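Dihydrocoumarin hydrolase, AncDHCH1 (Pseudomonas sp., PDB 6C2C) probably hydrolyses the lactone ring of dihydrocoumarin, using a two-zinc metallo-beta-lactamase-type active site from which methyl-parathion hydrolase activity is thought to have evolved. Local coordinates at residues 227-232 with 271-276; 37-42 with 65-70. All blocks are in the same frame, centred on the assembly; numbering follows the deposited sequence.

Interaction 1. Residues 227-232 with 271-276; sequences LIHVAA and AAHLSF. With ZN (zinc ion), chain C.
His229 and His273 meet in a buried loop-to-loop contact at the two-zinc site of this metallo-beta-lactamase fold. Residues 227-232 follow the zinc ligand Asp226 and lead into helix 231-234. Residues 271-276 form the loop after strand 268-270. The two imidazoles lie side by side and point the same way. Their planes are 26° apart but slid past each other, with centroids 5.3 Å apart, so they barely overlap. The nearest atoms are the two CD2 carbons, His229 CD2 and His273 CD2, at 3.7 Å.

His273 NE2 binds the zinc ion at 2.2 Å. A water, Asp123, His124 and Asp226 complete that site. The first torsion of His273 (chi1 -61°) swings the ring beside its own backbone N, and from there NE2 points to the zinc while ND1 bonds to Ser68 O. The methyl of Ala272 lies over the centre of one ring face.

No direct hydrogen bond joins the two segments; two waters do. One gives a proton to Ile228 O and accepts from His273 N at 2.8 Å. The other donates to His273 O, accepts from Ala231 N at 2.9 Å, and makes a weak bond to His229 O.

Apolar packing joins the loops beyond the waters. Ile228 CG2 lies 4.0 Å from Ala271 CB and equally close to Leu274 CD2. That same Leu274 CD2 meets Ala231 CB at 3.7 Å. The Ile228 and Leu274 side chains cross at about a right angle.

With one nitrogen on zinc and the other on a carbonyl oxygen, the His273 ring is fixed in rotation. The ND1 proton given to Ser68 O would be expected to make NE2 a somewhat stronger donor to the metal.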
loop_
_atom_site.group_PDB
_atom_site.type_symbol
_atom_site.label_atom_id
_atom_site.label_comp_id
_atom_site.label_asym_id
_atom_site.label_seq_id
_atom_site.Cartn_x
_atom_site.Cartn_y
_atom_site.Cartn_z
ATOM N N LEU A 227 -4.777 -5.951 2.786
ATOM C CA LEU A 227 -5.453 -7.251 2.890
ATOM C C LEU A 227 -4.484 -8.415 2.700
ATOM O O LEU A 227 -4.866 -9.552 2.952
ATOM C CB LEU A 227 -6.591 -7.371 1.879
ATOM C CG LEU A 227 -7.800 -6.453 2.011
ATOM C CD1 LEU A 227 -9.010 -6.894 1.179
ATOM C CD2 LEU A 227 -8.206 -6.145 3.467
ATOM N N ILE A 228 -3.243 -8.179 2.250
ATOM C CA ILE A 228 -2.261 -9.255 2.139
ATOM C C ILE A 228 -0.887 -8.684 2.477
ATOM O O ILE A 228 -0.610 -7.511 2.216
ATOM C CB ILE A 228 -2.323 -9.899 0.741
ATOM C CG1 ILE A 228 -1.327 -11.074 0.577
ATOM C CG2 ILE A 228 -2.043 -8.857 -0.302
ATOM C CD1 ILE A 228 -1.837 -12.199 -0.382
ATOM N N HIS A 229 -0.024 -9.506 3.121
ATOM C CA HIS A 229 1.345 -9.115 3.371
ATOM C C HIS A 229 2.371 -10.037 2.761
ATOM O O HIS A 229 3.488 -9.584 2.479
ATOM C CB HIS A 229 1.679 -9.036 4.873
ATOM C CG HIS A 229 0.999 -7.897 5.561
ATOM N ND1 HIS A 229 -0.354 -7.924 5.859
ATOM C CD2 HIS A 229 1.470 -6.696 5.976
ATOM C CE1 HIS A 229 -0.673 -6.788 6.450
ATOM N NE2 HIS A 229 0.411 -6.037 6.565
ATOM N N VAL A 230 2.051 -11.315 2.604
ATOM C CA VAL A 230 3.052 -12.323 2.230
ATOM C C VAL A 230 2.397 -13.164 1.143
ATOM O O VAL A 230 1.727 -14.171 1.422
ATOM C CB VAL A 230 3.494 -13.175 3.418
ATOM C CG1 VAL A 230 4.617 -14.092 2.938
ATOM C CG2 VAL A 230 3.982 -12.299 4.559
ATOM N N ALA A 231 2.559 -12.733 -0.131
ATOM C CA ALA A 231 1.967 -13.464 -1.245
ATOM C C ALA A 231 2.284 -14.962 -1.193
ATOM O O ALA A 231 1.389 -15.781 -1.443
ATOM C CB ALA A 231 2.466 -12.903 -2.596
ATOM N N ALA A 232 3.521 -15.312 -0.841
ATOM C CA ALA A 232 3.969 -16.710 -0.929
ATOM C C ALA A 232 3.306 -17.619 0.101
ATOM O O ALA A 232 3.480 -18.836 -0.002
ATOM C CB ALA A 232 5.492 -16.795 -0.764
ATOM N N ALA A 271 -2.152 -4.052 -4.547
ATOM C CA ALA A 271 -2.001 -4.213 -3.108
ATOM C C ALA A 271 -0.645 -3.672 -2.635
ATOM O O ALA A 271 0.384 -3.899 -3.276
ATOM C CB ALA A 271 -2.135 -5.687 -2.763
ATOM N N ALA A 272 -0.660 -2.969 -1.471
ATOM C CA ALA A 272 0.494 -2.225 -0.935
ATOM C C ALA A 272 1.736 -3.083 -0.700
ATOM O O ALA A 272 2.857 -2.558 -0.817
ATOM C CB ALA A 272 0.123 -1.561 0.404
ATOM N N HIS A 273 1.566 -4.403 -0.422
ATOM C CA HIS A 273 2.718 -5.238 -0.057
ATOM C C HIS A 273 2.874 -6.443 -0.971
ATOM O O HIS A 273 3.569 -7.401 -0.619
ATOM C CB HIS A 273 2.651 -5.672 1.436
ATOM C CG HIS A 273 2.663 -4.466 2.354
ATOM N ND1 HIS A 273 3.574 -3.439 2.228
ATOM C CD2 HIS A 273 1.822 -4.111 3.339
ATOM C CE1 HIS A 273 3.307 -2.492 3.125
ATOM N NE2 HIS A 273 2.257 -2.878 3.805
ATOM N N LEU A 274 2.293 -6.399 -2.169
ATOM C CA LEU A 274 2.661 -7.350 -3.224
ATOM C C LEU A 274 3.860 -6.749 -3.978
ATOM O O LEU A 274 3.987 -5.523 -4.103
ATOM C CB LEU A 274 1.497 -7.549 -4.204
ATOM C CG LEU A 274 0.311 -8.269 -3.573
ATOM C CD1 LEU A 274 -0.763 -8.491 -4.592
ATOM C CD2 LEU A 274 0.803 -9.636 -2.987
ATOM N N SER A 275 4.756 -7.628 -4.426
ATOM C CA SER A 275 5.980 -7.189 -5.093
ATOM C C SER A 275 5.683 -6.130 -6.160
ATOM O O SER A 275 4.843 -6.348 -7.038
ATOM C CB SER A 275 6.618 -8.448 -5.716
ATOM O OG SER A 275 7.808 -8.184 -6.457
ATOM N N PHE A 276 6.373 -5.002 -6.066
ATOM C CA PHE A 276 6.096 -3.857 -6.918
ATOM C C PHE A 276 6.047 -4.271 -8.390
ATOM O O PHE A 276 6.958 -4.976 -8.861
ATOM C CB PHE A 276 7.178 -2.783 -6.708
ATOM C CG PHE A 276 6.922 -1.546 -7.526
ATOM C CD1 PHE A 276 5.955 -0.612 -7.130
ATOM C CD2 PHE A 276 7.594 -1.357 -8.770
ATOM C CE1 PHE A 276 5.654 0.500 -7.912
ATOM C CE2 PHE A 276 7.320 -0.195 -9.536
ATOM C CZ PHE A 276 6.323 0.704 -9.117
HETATM ZN ZN ZN C . 1.239 -1.612 5.254
HETATM O O HOH W 1 -0.875 -5.552 0.324
HETATM O O HOH W 2 3.837 -10.214 -0.767
HETATM O O HOH W 3 1.022 -1.368 7.086
#

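Interaction 2. Residues 37-42 with 65-70; sequences VDLPVD and LETSVN
Strands 27-39 and 65-75 pair antiparallel as neighbours in the six-stranded mixed sheet of the metallo-beta-lactamase fold. Val37 and Thr67 form a hydrogen-bonded pair: Val37 N donates to Thr67 O, and Thr67 N returns a bond to Val37 O at 2.8 Å. Leu39 and Leu65 make a second hydrogen-bonded pair, Leu65 N reaching Leu39 O at 2.9 Å and Leu39 N donating to Leu65 O. Between them Asp38 faces Glu66 as a non-hydrogen-bonded pair. The short strand segments run at 127° to each other.

Val37, Leu39, Leu65 and Thr67 share one face of the sheet. Leu39 crosses Thr67 at about a right angle, and its CD1 comes 3.6 Å from Thr67 OG1. After Leu39 the chain makes an inverse gamma turn centred on Pro40, then enters helix 41-44. Val41 CG2 packs on Leu65 CD2 at 4.1 Å, and Leu56 of helix 49-58 touches both residues.

Asp38 and Glu66 lie on the other face. Their carboxylates stay apart, the planes turned 82° from each other, and Glu66 OE2 bonds to Thr36 OG1. Asp38 CG stands beside its own backbone N (chi1 -80°), which brings OD1 over the neighbouring strand, 3.3 Å from Glu66 CA. The alpha carbon of Asp38 also makes a CA-H...O contact with Leu65 O.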
loop_
_atom_site.group_PDB
_atom_site.type_symbol
_atom_site.label_atom_id
_atom_site.label_comp_id
_atom_site.label_asym_id
_atom_site.label_seq_id
_atom_site.Cartn_x
_atom_site.Cartn_y
_atom_site.Cartn_z
ATOM N N VAL A 37 11.289 -3.066 2.390
ATOM C CA VAL A 37 11.819 -3.254 3.749
ATOM C C VAL A 37 11.751 -4.741 4.096
ATOM O O VAL A 37 10.795 -5.428 3.738
ATOM C CB VAL A 37 11.041 -2.402 4.763
ATOM C CG1 VAL A 37 9.580 -2.883 4.866
ATOM C CG2 VAL A 37 11.753 -2.469 6.113
ATOM N N ASP A 38 12.791 -5.246 4.764
ATOM C CA ASP A 38 12.805 -6.659 5.128
ATOM C C ASP A 38 11.867 -6.871 6.296
ATOM O O ASP A 38 11.891 -6.101 7.268
ATOM C CB ASP A 38 14.210 -7.095 5.556
ATOM C CG ASP A 38 15.140 -7.368 4.386
ATOM O OD1 ASP A 38 14.707 -7.365 3.214
ATOM O OD2 ASP A 38 16.345 -7.598 4.648
ATOM N N LEU A 39 11.094 -7.938 6.228
ATOM C CA LEU A 39 10.164 -8.298 7.281
ATOM C C LEU A 39 10.513 -9.690 7.797
ATOM O O LEU A 39 10.722 -10.609 6.995
ATOM C CB LEU A 39 8.731 -8.304 6.789
ATOM C CG LEU A 39 8.099 -6.930 6.523
ATOM C CD1 LEU A 39 6.655 -7.086 6.111
ATOM C CD2 LEU A 39 8.246 -6.114 7.812
ATOM N N PRO A 40 10.556 -9.894 9.119
ATOM C CA PRO A 40 10.741 -11.240 9.686
ATOM C C PRO A 40 9.413 -11.979 9.678
ATOM O O PRO A 40 8.759 -12.160 10.712
ATOM C CB PRO A 40 11.270 -10.936 11.096
ATOM C CG PRO A 40 10.603 -9.693 11.478
ATOM C CD PRO A 40 10.511 -8.859 10.163
ATOM N N VAL A 41 8.996 -12.404 8.480
ATOM C CA VAL A 41 7.646 -12.956 8.333
ATOM C C VAL A 41 7.477 -14.306 9.028
ATOM O O VAL A 41 6.344 -14.689 9.323
ATOM C CB VAL A 41 7.258 -13.043 6.841
ATOM C CG1 VAL A 41 7.281 -11.637 6.221
ATOM C CG2 VAL A 41 8.191 -14.001 6.035
ATOM N N ASP A 42 8.565 -15.048 9.275
ATOM C CA ASP A 42 8.431 -16.289 10.021
ATOM C C ASP A 42 7.908 -16.003 11.426
ATOM O O ASP A 42 7.101 -16.766 11.972
ATOM C CB ASP A 42 9.782 -16.983 10.069
ATOM C CG ASP A 42 10.905 -16.036 10.532
ATOM O OD1 ASP A 42 10.905 -14.794 10.220
ATOM O OD2 ASP A 42 11.828 -16.533 11.231
ATOM N N LEU A 65 12.140 -11.338 4.565
ATOM C CA LEU A 65 11.626 -11.139 3.269
ATOM C C LEU A 65 11.538 -9.677 2.900
ATOM O O LEU A 65 10.933 -8.886 3.563
ATOM C CB LEU A 65 10.233 -11.739 3.232
ATOM C CG LEU A 65 9.517 -11.946 1.922
ATOM C CD1 LEU A 65 10.476 -12.357 0.851
ATOM C CD2 LEU A 65 8.371 -12.936 2.052
ATOM N N GLU A 66 12.184 -9.365 1.815
ATOM C CA GLU A 66 12.138 -7.992 1.304
ATOM C C GLU A 66 10.741 -7.716 0.764
ATOM O O GLU A 66 10.303 -8.328 -0.220
ATOM C CB GLU A 66 13.192 -7.836 0.213
ATOM C CG GLU A 66 13.260 -6.422 -0.352
ATOM C CD GLU A 66 14.448 -6.184 -1.297
ATOM O OE1 GLU A 66 15.136 -7.171 -1.717
ATOM O OE2 GLU A 66 14.715 -5.002 -1.600
ATOM N N THR A 67 10.043 -6.780 1.400
ATOM C CA THR A 67 8.636 -6.533 1.142
ATOM C C THR A 67 8.469 -5.159 0.526
ATOM O O THR A 67 8.978 -4.170 1.067
ATOM C CB THR A 67 7.857 -6.657 2.458
ATOM O OG1 THR A 67 8.091 -7.978 2.969
ATOM C CG2 THR A 67 6.371 -6.510 2.241
ATOM N N SER A 68 7.751 -5.111 -0.606
ATOM C CA SER A 68 7.427 -3.845 -1.244
ATOM C C SER A 68 6.430 -3.051 -0.427
ATOM O O SER A 68 5.610 -3.607 0.289
ATOM C CB SER A 68 6.808 -4.091 -2.595
ATOM O OG SER A 68 7.822 -4.525 -3.506
ATOM N N VAL A 69 6.519 -1.740 -0.584
ATOM C CA VAL A 69 5.565 -0.785 -0.022
ATOM C C VAL A 69 5.108 0.083 -1.171
ATOM O O VAL A 69 5.890 0.907 -1.679
ATOM C CB VAL A 69 6.175 0.070 1.096
ATOM C CG1 VAL A 69 5.106 1.142 1.661
ATOM C CG2 VAL A 69 6.653 -0.800 2.292
ATOM N N ASN A 70 3.849 -0.055 -1.572
ATOM C CA ASN A 70 3.340 0.591 -2.796
ATOM C C ASN A 70 2.228 1.584 -2.491
ATOM O O ASN A 70 1.484 1.427 -1.512
ATOM C CB ASN A 70 2.762 -0.427 -3.748
ATOM C CG ASN A 70 3.698 -1.644 -4.009
ATOM O OD1 ASN A 70 4.938 -1.500 -4.100
ATOM N ND2 ASN A 70 3.099 -2.831 -4.152
#

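How the interactions relate
Residues 65-70 of interaction 2 supply a second-shell contact to the zinc site of interaction 1, Ser68 O, which lies 2.8 Å from His273 ND1. The centres of the two interactions are about 9 Å apart, and residues 65-70 and 271-276 touch directly. Ala272 O and Asn70 N make a probable backbone bond at 2.8 Å. Asn70 ND2 reaches Ala271 O and Leu274 O, so one amide spans the first and last residues of the turn that carries His273. Residues 65-70 thus pair with residues 37-42 along their backbone and also bond to this metal-binding loop. Bound di(hydroxyethyl)ether is found about 4 Å from the side chain of His273 and about 4 Å from that of Val37.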